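Local structure of peptidase M14, carboxypeptidase A (4XED) at residues 32-40 with 52-62; 41-49 with 62-70. The protein probably trims peptides from the C-terminus as an M14-family carboxypeptidase, with the calcium-binding PKD domain modelled here perhaps serving in protein binding. All coordinates share one frame; numbering follows the deposited sequence.

Contact 1. Residues 32-40 with 52-62; sequences DPNGDNITY and WIGPYASGEEV. With CA (calcium ion), chain B.
The beta hairpin of strands 38-43 and 49-56, at the edge of the PKD sandwich's four-stranded sheet, pairs Ile38 with Tyr56 and Tyr40 with Ile53 as antiparallel hydrogen-bonded pairs. Ile38 N reaches Tyr56 O at 2.9 Å, and the register slips by one residue before Tyr40, where Trp52 and Ile53 face it in a G1 bulge. On the inner face the Tyr40 and Tyr56 side chains cross at about a right angle, with CD2 of Tyr56 at the edge of the Tyr40 ring, 3.8 Å from Tyr40 CD2. Val62 CG1 lies over one face of the Tyr56 ring, near its rim. The Tyr40 hydroxyl bonds Thr30 N and gives its proton to a water that bridges to the carbonyls of Ala57 and Glu60. Ser58 turns its OG away from its own N (chi1 177°), where it accepts a 2.8 Å bond from Asp32 N. That bond ties the hairpin to the calcium loop, where Asn34 OD1 and Asp36 OD2 (2.3 Å) bind the ion with Asp32, and Asn4, Asp5 and Asp82 complete the site. Asp32 chelates calcium through OD1 (2.6 Å) and OD2 (2.4 Å); OD1 takes Asn34 N, closing an Asx turn, and Asp36 N from opposite faces.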
loop_
_atom_site.group_PDB
_atom_site.type_symbol
_atom_site.label_atom_id
_atom_site.label_comp_id
_atom_site.label_asym_id
_atom_site.label_seq_id
_atom_site.Cartn_x
_atom_site.Cartn_y
_atom_site.Cartn_z
ATOM N N ASP A 32 8.518 11.491 -1.075
ATOM C CA ASP A 32 8.696 12.383 0.051
ATOM C C ASP A 32 9.186 13.730 -0.468
ATOM O O ASP A 32 10.103 13.753 -1.279
ATOM C CB ASP A 32 9.690 11.752 1.035
ATOM C CG ASP A 32 9.922 12.615 2.270
ATOM O OD1 ASP A 32 10.771 13.546 2.200
ATOM O OD2 ASP A 32 9.236 12.412 3.308
ATOM N N PRO A 33 8.631 14.854 0.030
ATOM C CA PRO A 33 8.994 16.170 -0.506
ATOM C C PRO A 33 10.444 16.534 -0.308
ATOM O O PRO A 33 10.939 17.404 -1.026
ATOM C CB PRO A 33 8.106 17.131 0.287
ATOM C CG PRO A 33 6.936 16.340 0.701
ATOM C CD PRO A 33 7.475 14.951 0.946
ATOM N N ASN A 34 11.092 15.895 0.657
ATOM C CA ASN A 34 12.488 16.167 0.967
ATOM C C ASN A 34 13.413 15.160 0.320
ATOM O O ASN A 34 14.632 15.218 0.522
ATOM C CB ASN A 34 12.692 16.151 2.480
ATOM C CG ASN A 34 11.587 16.868 3.221
ATOM O OD1 ASN A 34 10.767 16.267 3.903
ATOM N ND2 ASN A 34 11.552 18.180 3.072
ATOM N N GLY A 35 12.827 14.223 -0.430
ATOM C CA GLY A 35 13.570 13.150 -1.073
ATOM C C GLY A 35 13.985 12.018 -0.150
ATOM O O GLY A 35 14.806 11.180 -0.528
ATOM N N ASP A 36 13.406 11.978 1.051
ATOM C CA ASP A 36 13.771 10.991 2.056
ATOM C C ASP A 36 13.354 9.590 1.625
ATOM O O ASP A 36 12.347 9.408 0.949
ATOM C CB ASP A 36 13.044 11.284 3.362
ATOM C CG ASP A 36 13.400 12.636 3.956
ATOM O OD1 ASP A 36 14.539 13.124 3.756
ATOM O OD2 ASP A 36 12.553 13.198 4.674
ATOM N N ASN A 37 14.135 8.594 2.040
ATOM C CA ASN A 37 13.696 7.217 1.979
ATOM C C ASN A 37 12.467 7.036 2.843
ATOM O O ASN A 37 12.272 7.765 3.834
ATOM C CB ASN A 37 14.784 6.283 2.481
ATOM C CG ASN A 37 15.959 6.169 1.547
ATOM O OD1 ASN A 37 15.918 6.555 0.380
ATOM N ND2 ASN A 37 17.035 5.624 2.073
ATOM N N ILE A 38 11.607 6.099 2.454
ATOM C CA ILE A 38 10.373 5.843 3.209
ATOM C C ILE A 38 10.075 4.352 3.377
ATOM O O ILE A 38 10.550 3.512 2.606
ATOM C CB ILE A 38 9.088 6.552 2.608
ATOM C CG1 ILE A 38 8.537 5.860 1.341
ATOM C CG2 ILE A 38 9.358 8.029 2.361
ATOM C CD1 ILE A 38 9.368 6.011 0.105
ATOM N N THR A 39 9.262 4.040 4.384
ATOM C CA THR A 39 8.724 2.709 4.594
ATOM C C THR A 39 7.207 2.790 4.415
ATOM O O THR A 39 6.615 3.851 4.604
ATOM C CB THR A 39 9.061 2.111 5.976
ATOM O OG1 THR A 39 8.671 3.013 7.018
ATOM C CG2 THR A 39 10.556 1.805 6.070
ATOM N N TYR A 40 6.591 1.675 4.038
ATOM C CA TYR A 40 5.161 1.602 3.806
ATOM C C TYR A 40 4.469 0.708 4.833
ATOM O O TYR A 40 5.007 -0.317 5.234
ATOM C CB TYR A 40 4.869 1.031 2.413
ATOM C CG TYR A 40 5.312 1.896 1.256
ATOM C CD1 TYR A 40 4.477 2.887 0.736
ATOM C CD2 TYR A 40 6.560 1.727 0.681
ATOM C CE1 TYR A 40 4.873 3.680 -0.337
ATOM C CE2 TYR A 40 6.978 2.524 -0.387
ATOM C CZ TYR A 40 6.120 3.492 -0.897
ATOM O OH TYR A 40 6.455 4.330 -1.940
ATOM N N TRP A 52 5.447 -1.421 7.910
ATOM C CA TRP A 52 6.619 -0.576 7.720
ATOM C C TRP A 52 7.734 -1.315 6.968
ATOM O O TRP A 52 8.873 -1.458 7.427
ATOM C CB TRP A 52 7.088 0.027 9.034
ATOM C CG TRP A 52 6.020 0.831 9.718
ATOM C CD1 TRP A 52 5.515 0.607 10.963
ATOM C CD2 TRP A 52 5.295 1.959 9.190
ATOM N NE1 TRP A 52 4.554 1.519 11.252
ATOM C CE2 TRP A 52 4.385 2.357 10.186
ATOM C CE3 TRP A 52 5.343 2.677 7.990
ATOM C CZ2 TRP A 52 3.535 3.450 10.029
ATOM C CZ3 TRP A 52 4.459 3.759 7.831
ATOM C CH2 TRP A 52 3.581 4.133 8.852
ATOM N N ILE A 53 7.373 -1.813 5.800
ATOM C CA ILE A 53 8.329 -2.486 4.933
ATOM C C ILE A 53 9.186 -1.460 4.180
ATOM O O ILE A 53 8.719 -0.353 3.868
ATOM C CB ILE A 53 7.615 -3.444 3.963
ATOM C CG1 ILE A 53 6.485 -2.711 3.222
ATOM C CG2 ILE A 53 7.104 -4.681 4.724
ATOM C CD1 ILE A 53 5.953 -3.455 2.093
ATOM N N GLY A 54 10.445 -1.826 3.925
ATOM C CA GLY A 54 11.415 -0.895 3.381
ATOM C C GLY A 54 12.640 -0.828 4.276
ATOM O O GLY A 54 12.895 -1.741 5.037
ATOM N N PRO A 55 13.412 0.251 4.201
ATOM C CA PRO A 55 13.136 1.463 3.404
ATOM C C PRO A 55 13.297 1.271 1.907
ATOM O O PRO A 55 14.056 0.401 1.445
ATOM C CB PRO A 55 14.181 2.461 3.922
ATOM C CG PRO A 55 15.296 1.611 4.441
ATOM C CD PRO A 55 14.621 0.401 5.022
ATOM N N TYR A 56 12.583 2.123 1.178
ATOM C CA TYR A 56 12.656 2.258 -0.267
ATOM C C TYR A 56 12.991 3.702 -0.618
ATOM O O TYR A 56 12.767 4.619 0.189
ATOM C CB TYR A 56 11.339 1.882 -0.915
ATOM C CG TYR A 56 10.953 0.439 -0.698
ATOM C CD1 TYR A 56 11.565 -0.590 -1.402
ATOM C CD2 TYR A 56 9.976 0.106 0.232
ATOM C CE1 TYR A 56 11.182 -1.920 -1.193
ATOM C CE2 TYR A 56 9.602 -1.213 0.451
ATOM C CZ TYR A 56 10.198 -2.216 -0.259
ATOM O OH TYR A 56 9.817 -3.521 -0.022
ATOM N N ALA A 57 13.515 3.936 -1.823
ATOM C CA ALA A 57 13.764 5.289 -2.303
ATOM C C ALA A 57 12.435 6.014 -2.473
ATOM O O ALA A 57 11.429 5.407 -2.922
ATOM C CB ALA A 57 14.499 5.247 -3.634
ATOM N N SER A 58 12.462 7.323 -2.237
ATOM C CA SER A 58 11.347 8.151 -2.621
ATOM C C SER A 58 11.074 7.955 -4.116
ATOM O O SER A 58 11.993 8.025 -4.926
ATOM C CB SER A 58 11.641 9.601 -2.283
ATOM O OG SER A 58 10.620 10.481 -2.695
ATOM N N GLY A 59 9.818 7.686 -4.465
ATOM C CA GLY A 59 9.406 7.584 -5.859
ATOM C C GLY A 59 9.576 6.238 -6.518
ATOM O O GLY A 59 9.205 6.048 -7.675
ATOM N N GLU A 60 10.120 5.292 -5.776
ATOM C CA GLU A 60 10.291 3.942 -6.266
ATOM C C GLU A 60 9.001 3.153 -6.213
ATOM O O GLU A 60 8.381 3.052 -5.162
ATOM C CB GLU A 60 11.356 3.244 -5.430
ATOM C CG GLU A 60 11.658 1.813 -5.847
ATOM C CD GLU A 60 12.683 1.125 -4.940
ATOM O OE1 GLU A 60 13.270 1.807 -4.043
ATOM O OE2 GLU A 60 12.850 -0.091 -5.128
ATOM N N GLU A 61 8.573 2.605 -7.341
ATOM C CA GLU A 61 7.369 1.758 -7.365
ATOM C C GLU A 61 7.711 0.393 -6.791
ATOM O O GLU A 61 8.735 -0.199 -7.159
ATOM C CB GLU A 61 6.800 1.608 -8.771
ATOM C CG GLU A 61 6.223 2.890 -9.350
ATOM C CD GLU A 61 5.623 2.656 -10.736
ATOM O OE1 GLU A 61 6.397 2.399 -11.705
ATOM O OE2 GLU A 61 4.380 2.699 -10.872
ATOM N N VAL A 62 6.880 -0.063 -5.865
ATOM C CA VAL A 62 7.085 -1.359 -5.244
ATOM C C VAL A 62 5.823 -2.173 -5.464
ATOM O O VAL A 62 4.708 -1.681 -5.256
ATOM C CB VAL A 62 7.482 -1.222 -3.757
ATOM C CG1 VAL A 62 8.770 -0.501 -3.632
ATOM C CG2 VAL A 62 6.492 -0.489 -2.988
HETATM CA CA CA B . 10.364 14.001 4.758
HETATM O O HOH W 1 14.903 8.532 -1.277
HETATM O O HOH W 2 8.991 3.964 -2.686
#

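Contact 2. Residues 41-49 with 62-70; sequences YIEWGDGFT and VIFSHTWDK
His66 and Asp46 meet in a nearly straight bond: NE2 of His66 donates to OD2 of Asp46 over 2.8 Å at 178°, arriving on the syn side of the carboxylate and in the plane of the imidazole. The same imidazole lies flat on Trp44 as an offset stack, its centroid 3.7 Å from that of the five-membered ring with the planes only 2° apart. The two side chains run past each other in opposite directions, which sets His66 CB over the six-membered ring of Trp44 and Trp44 CB over the imidazole, a CH-pi contact each way. Putting CG anti to the backbone N (chi1 -166°) is what carries the His66 ring across to Trp44.

Trp68 adds the next support. Its NE1 donates to Trp44 O at 3.0 Å, the oxygen lying in the indole plane, while an edge of the imidazole, at CD2, rests on the indole face. Phe48 N donates to Asp46 OD1 from above the carboxylate plane, 3.1 Å away, in an Asx turn within the WGDG loop, the hallmark sequence of PKD domains. The far face of Trp44 carries Ile42 CG2, and its NE1 bonds Glu50.

Further along, Ile42 CD1 touches Phe64 CD2 at 3.7 Å. Side-chain contacts, including the Trp68 NE1 bond to a backbone carbonyl, join strand 38-43 of one sheet and the loop after it to strand 62-66 of the other and the residues that follow, with Phe28 of strand 24-29 against Ile42 and Val76 of strand 72-82 against Trp44 and Trp68.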
loop_
_atom_site.group_PDB
_atom_site.type_symbol
_atom_site.label_atom_id
_atom_site.label_comp_id
_atom_site.label_asym_id
_atom_site.label_seq_id
_atom_site.Cartn_x
_atom_site.Cartn_y
_atom_site.Cartn_z
ATOM N N TYR A 41 3.263 1.109 5.216
ATOM C CA TYR A 41 2.372 0.303 6.056
ATOM C C TYR A 41 1.166 0.020 5.177
ATOM O O TYR A 41 0.474 0.939 4.754
ATOM C CB TYR A 41 1.985 1.028 7.348
ATOM C CG TYR A 41 1.229 0.176 8.313
ATOM C CD1 TYR A 41 -0.091 -0.186 8.072
ATOM C CD2 TYR A 41 1.820 -0.259 9.501
ATOM C CE1 TYR A 41 -0.787 -0.947 8.946
ATOM C CE2 TYR A 41 1.106 -1.045 10.410
ATOM C CZ TYR A 41 -0.206 -1.388 10.111
ATOM O OH TYR A 41 -0.975 -2.145 10.972
ATOM N N ILE A 42 0.965 -1.253 4.842
ATOM C CA ILE A 42 -0.108 -1.697 3.959
ATOM C C ILE A 42 -1.093 -2.553 4.761
ATOM O O ILE A 42 -0.691 -3.484 5.471
ATOM C CB ILE A 42 0.463 -2.510 2.794
ATOM C CG1 ILE A 42 1.428 -1.639 1.966
ATOM C CG2 ILE A 42 -0.643 -3.138 1.946
ATOM C CD1 ILE A 42 2.260 -2.435 1.002
ATOM N N GLU A 43 -2.383 -2.261 4.592
ATOM C CA GLU A 43 -3.490 -3.106 5.050
ATOM C C GLU A 43 -4.115 -3.755 3.829
ATOM O O GLU A 43 -4.471 -3.067 2.873
ATOM C CB GLU A 43 -4.564 -2.275 5.740
ATOM C CG GLU A 43 -4.139 -1.628 7.013
ATOM C CD GLU A 43 -5.209 -0.724 7.590
ATOM O OE1 GLU A 43 -6.186 -0.380 6.877
ATOM O OE2 GLU A 43 -5.081 -0.361 8.774
ATOM N N TRP A 44 -4.231 -5.075 3.817
ATOM C CA TRP A 44 -4.882 -5.753 2.704
ATOM C C TRP A 44 -6.418 -5.814 2.852
ATOM O O TRP A 44 -7.123 -6.305 1.965
ATOM C CB TRP A 44 -4.325 -7.171 2.535
ATOM C CG TRP A 44 -2.879 -7.188 2.114
ATOM C CD1 TRP A 44 -1.816 -7.593 2.847
ATOM C CD2 TRP A 44 -2.353 -6.779 0.847
ATOM N NE1 TRP A 44 -0.651 -7.460 2.133
ATOM C CE2 TRP A 44 -0.954 -6.960 0.896
ATOM C CE3 TRP A 44 -2.926 -6.269 -0.338
ATOM C CZ2 TRP A 44 -0.127 -6.692 -0.208
ATOM C CZ3 TRP A 44 -2.110 -5.981 -1.415
ATOM C CH2 TRP A 44 -0.727 -6.187 -1.337
ATOM N N GLY A 45 -6.935 -5.329 3.979
ATOM C CA GLY A 45 -8.362 -5.229 4.216
ATOM C C GLY A 45 -8.991 -6.455 4.851
ATOM O O GLY A 45 -10.192 -6.443 5.154
ATOM N N ASP A 46 -8.188 -7.500 5.049
ATOM C CA ASP A 46 -8.635 -8.791 5.544
ATOM C C ASP A 46 -7.977 -9.142 6.866
ATOM O O ASP A 46 -8.087 -10.268 7.316
ATOM C CB ASP A 46 -8.337 -9.882 4.506
ATOM C CG ASP A 46 -6.888 -9.943 4.101
ATOM O OD1 ASP A 46 -6.053 -9.186 4.650
ATOM O OD2 ASP A 46 -6.573 -10.804 3.235
ATOM N N GLY A 47 -7.303 -8.173 7.483
ATOM C CA GLY A 47 -6.556 -8.377 8.724
ATOM C C GLY A 47 -5.052 -8.523 8.532
ATOM O O GLY A 47 -4.305 -8.342 9.478
ATOM N N PHE A 48 -4.605 -8.853 7.321
ATOM C CA PHE A 48 -3.177 -8.984 7.029
ATOM C C PHE A 48 -2.596 -7.617 6.680
ATOM O O PHE A 48 -3.274 -6.732 6.125
ATOM C CB PHE A 48 -2.959 -10.006 5.889
ATOM C CG PHE A 48 -3.359 -11.394 6.255
ATOM C CD1 PHE A 48 -2.624 -12.098 7.204
ATOM C CD2 PHE A 48 -4.482 -11.999 5.692
ATOM C CE1 PHE A 48 -2.992 -13.387 7.568
ATOM C CE2 PHE A 48 -4.863 -13.285 6.068
ATOM C CZ PHE A 48 -4.105 -13.974 6.994
ATOM N N THR A 49 -1.344 -7.442 7.060
ATOM C CA THR A 49 -0.637 -6.174 6.890
ATOM C C THR A 49 0.812 -6.384 6.471
ATOM O O THR A 49 1.369 -7.476 6.684
ATOM C CB THR A 49 -0.615 -5.373 8.223
ATOM O OG1 THR A 49 -0.029 -6.193 9.251
ATOM C CG2 THR A 49 -2.013 -4.941 8.643
ATOM N N VAL A 62 6.880 -0.063 -5.865
ATOM C CA VAL A 62 7.085 -1.359 -5.244
ATOM C C VAL A 62 5.823 -2.173 -5.464
ATOM O O VAL A 62 4.708 -1.681 -5.256
ATOM C CB VAL A 62 7.482 -1.222 -3.757
ATOM C CG1 VAL A 62 8.770 -0.501 -3.632
ATOM C CG2 VAL A 62 6.492 -0.489 -2.988
ATOM N N ILE A 63 5.991 -3.423 -5.897
ATOM C CA ILE A 63 4.880 -4.273 -6.285
ATOM C C ILE A 63 4.800 -5.437 -5.327
ATOM O O ILE A 63 5.779 -6.174 -5.166
ATOM C CB ILE A 63 4.987 -4.715 -7.779
ATOM C CG1 ILE A 63 5.013 -3.425 -8.650
ATOM C CG2 ILE A 63 3.881 -5.666 -8.117
ATOM C CD1 ILE A 63 5.314 -3.488 -10.097
ATOM N N PHE A 64 3.653 -5.605 -4.674
ATOM C CA PHE A 64 3.390 -6.727 -3.779
ATOM C C PHE A 64 2.125 -7.434 -4.177
ATOM O O PHE A 64 1.157 -6.787 -4.565
ATOM C CB PHE A 64 3.251 -6.243 -2.350
ATOM C CG PHE A 64 4.459 -5.552 -1.836
ATOM C CD1 PHE A 64 5.686 -6.202 -1.754
ATOM C CD2 PHE A 64 4.366 -4.244 -1.440
ATOM C CE1 PHE A 64 6.803 -5.536 -1.280
ATOM C CE2 PHE A 64 5.456 -3.578 -0.965
ATOM C CZ PHE A 64 6.688 -4.218 -0.890
ATOM N N SER A 65 2.139 -8.761 -4.073
ATOM C CA SER A 65 0.982 -9.553 -4.412
ATOM C C SER A 65 0.215 -9.993 -3.166
ATOM O O SER A 65 0.760 -10.020 -2.067
ATOM C CB SER A 65 1.394 -10.757 -5.250
ATOM O OG SER A 65 2.303 -11.602 -4.572
ATOM N N HIS A 66 -1.049 -10.330 -3.349
ATOM C CA HIS A 66 -1.887 -10.800 -2.260
ATOM C C HIS A 66 -2.948 -11.705 -2.854
ATOM O O HIS A 66 -3.280 -11.594 -4.037
ATOM C CB HIS A 66 -2.503 -9.638 -1.474
ATOM C CG HIS A 66 -3.102 -10.046 -0.163
ATOM N ND1 HIS A 66 -2.333 -10.481 0.899
ATOM C CD2 HIS A 66 -4.390 -10.095 0.263
ATOM C CE1 HIS A 66 -3.125 -10.787 1.916
ATOM N NE2 HIS A 66 -4.376 -10.533 1.564
ATOM N N THR A 67 -3.449 -12.592 -2.003
ATOM C CA THR A 67 -4.549 -13.496 -2.335
ATOM C C THR A 67 -5.586 -13.383 -1.218
ATOM O O THR A 67 -5.215 -13.382 -0.038
ATOM C CB THR A 67 -4.047 -14.971 -2.430
ATOM O OG1 THR A 67 -2.940 -15.035 -3.331
ATOM C CG2 THR A 67 -5.105 -15.865 -2.927
ATOM N N TRP A 68 -6.856 -13.245 -1.573
ATOM C CA TRP A 68 -7.945 -13.249 -0.595
ATOM C C TRP A 68 -8.674 -14.594 -0.685
ATOM O O TRP A 68 -9.017 -15.056 -1.777
ATOM C CB TRP A 68 -8.925 -12.112 -0.869
ATOM C CG TRP A 68 -8.363 -10.727 -0.631
ATOM C CD1 TRP A 68 -8.479 -10.000 0.522
ATOM C CD2 TRP A 68 -7.626 -9.903 -1.543
ATOM N NE1 TRP A 68 -7.874 -8.776 0.390
ATOM C CE2 TRP A 68 -7.339 -8.690 -0.867
ATOM C CE3 TRP A 68 -7.166 -10.063 -2.852
ATOM C CZ2 TRP A 68 -6.600 -7.653 -1.455
ATOM C CZ3 TRP A 68 -6.458 -9.029 -3.427
ATOM C CH2 TRP A 68 -6.196 -7.842 -2.730
ATOM N N ASP A 69 -8.913 -15.235 0.449
ATOM C CA ASP A 69 -9.484 -16.580 0.426
ATOM C C ASP A 69 -10.918 -16.600 0.945
ATOM O O ASP A 69 -11.419 -17.650 1.336
ATOM C CB ASP A 69 -8.619 -17.559 1.229
ATOM C CG ASP A 69 -7.277 -17.861 0.564
ATOM O OD1 ASP A 69 -7.190 -17.903 -0.686
ATOM O OD2 ASP A 69 -6.305 -18.082 1.314
ATOM N N LYS A 70 -11.576 -15.447 0.966
ATOM C CA LYS A 70 -12.986 -15.366 1.335
ATOM C C LYS A 70 -13.631 -14.295 0.485
ATOM O O LYS A 70 -13.028 -13.280 0.168
ATOM C CB LYS A 70 -13.167 -15.002 2.822
ATOM C CG LYS A 70 -12.516 -15.972 3.803
ATOM C CD LYS A 70 -12.490 -15.438 5.257
ATOM C CE LYS A 70 -11.646 -16.344 6.187
ATOM N NZ LYS A 70 -11.674 -15.970 7.643
#

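How the contacts relate
Contact 1 works within one sheet and beside the calcium, whereas contact 2 bridges the two sheets of the sandwich; their centres are 19 Å apart, on opposite sides of the chain's centre. Strand 38-43 serves both, and their segments share Val62, where the chain enters strand 62-66, though Val62 touches across contact 1 only. They meet where the Tyr56 hydroxyl OH packs 3.3 Å from Phe64 CZ, and on the outer side, where Trp52 NE1 comes within 3.7 Å of Tyr41 CD2 in an edge-to-face pair. The calcium stays remote from the aromatic cluster, 28.8 Å from His66 NE2.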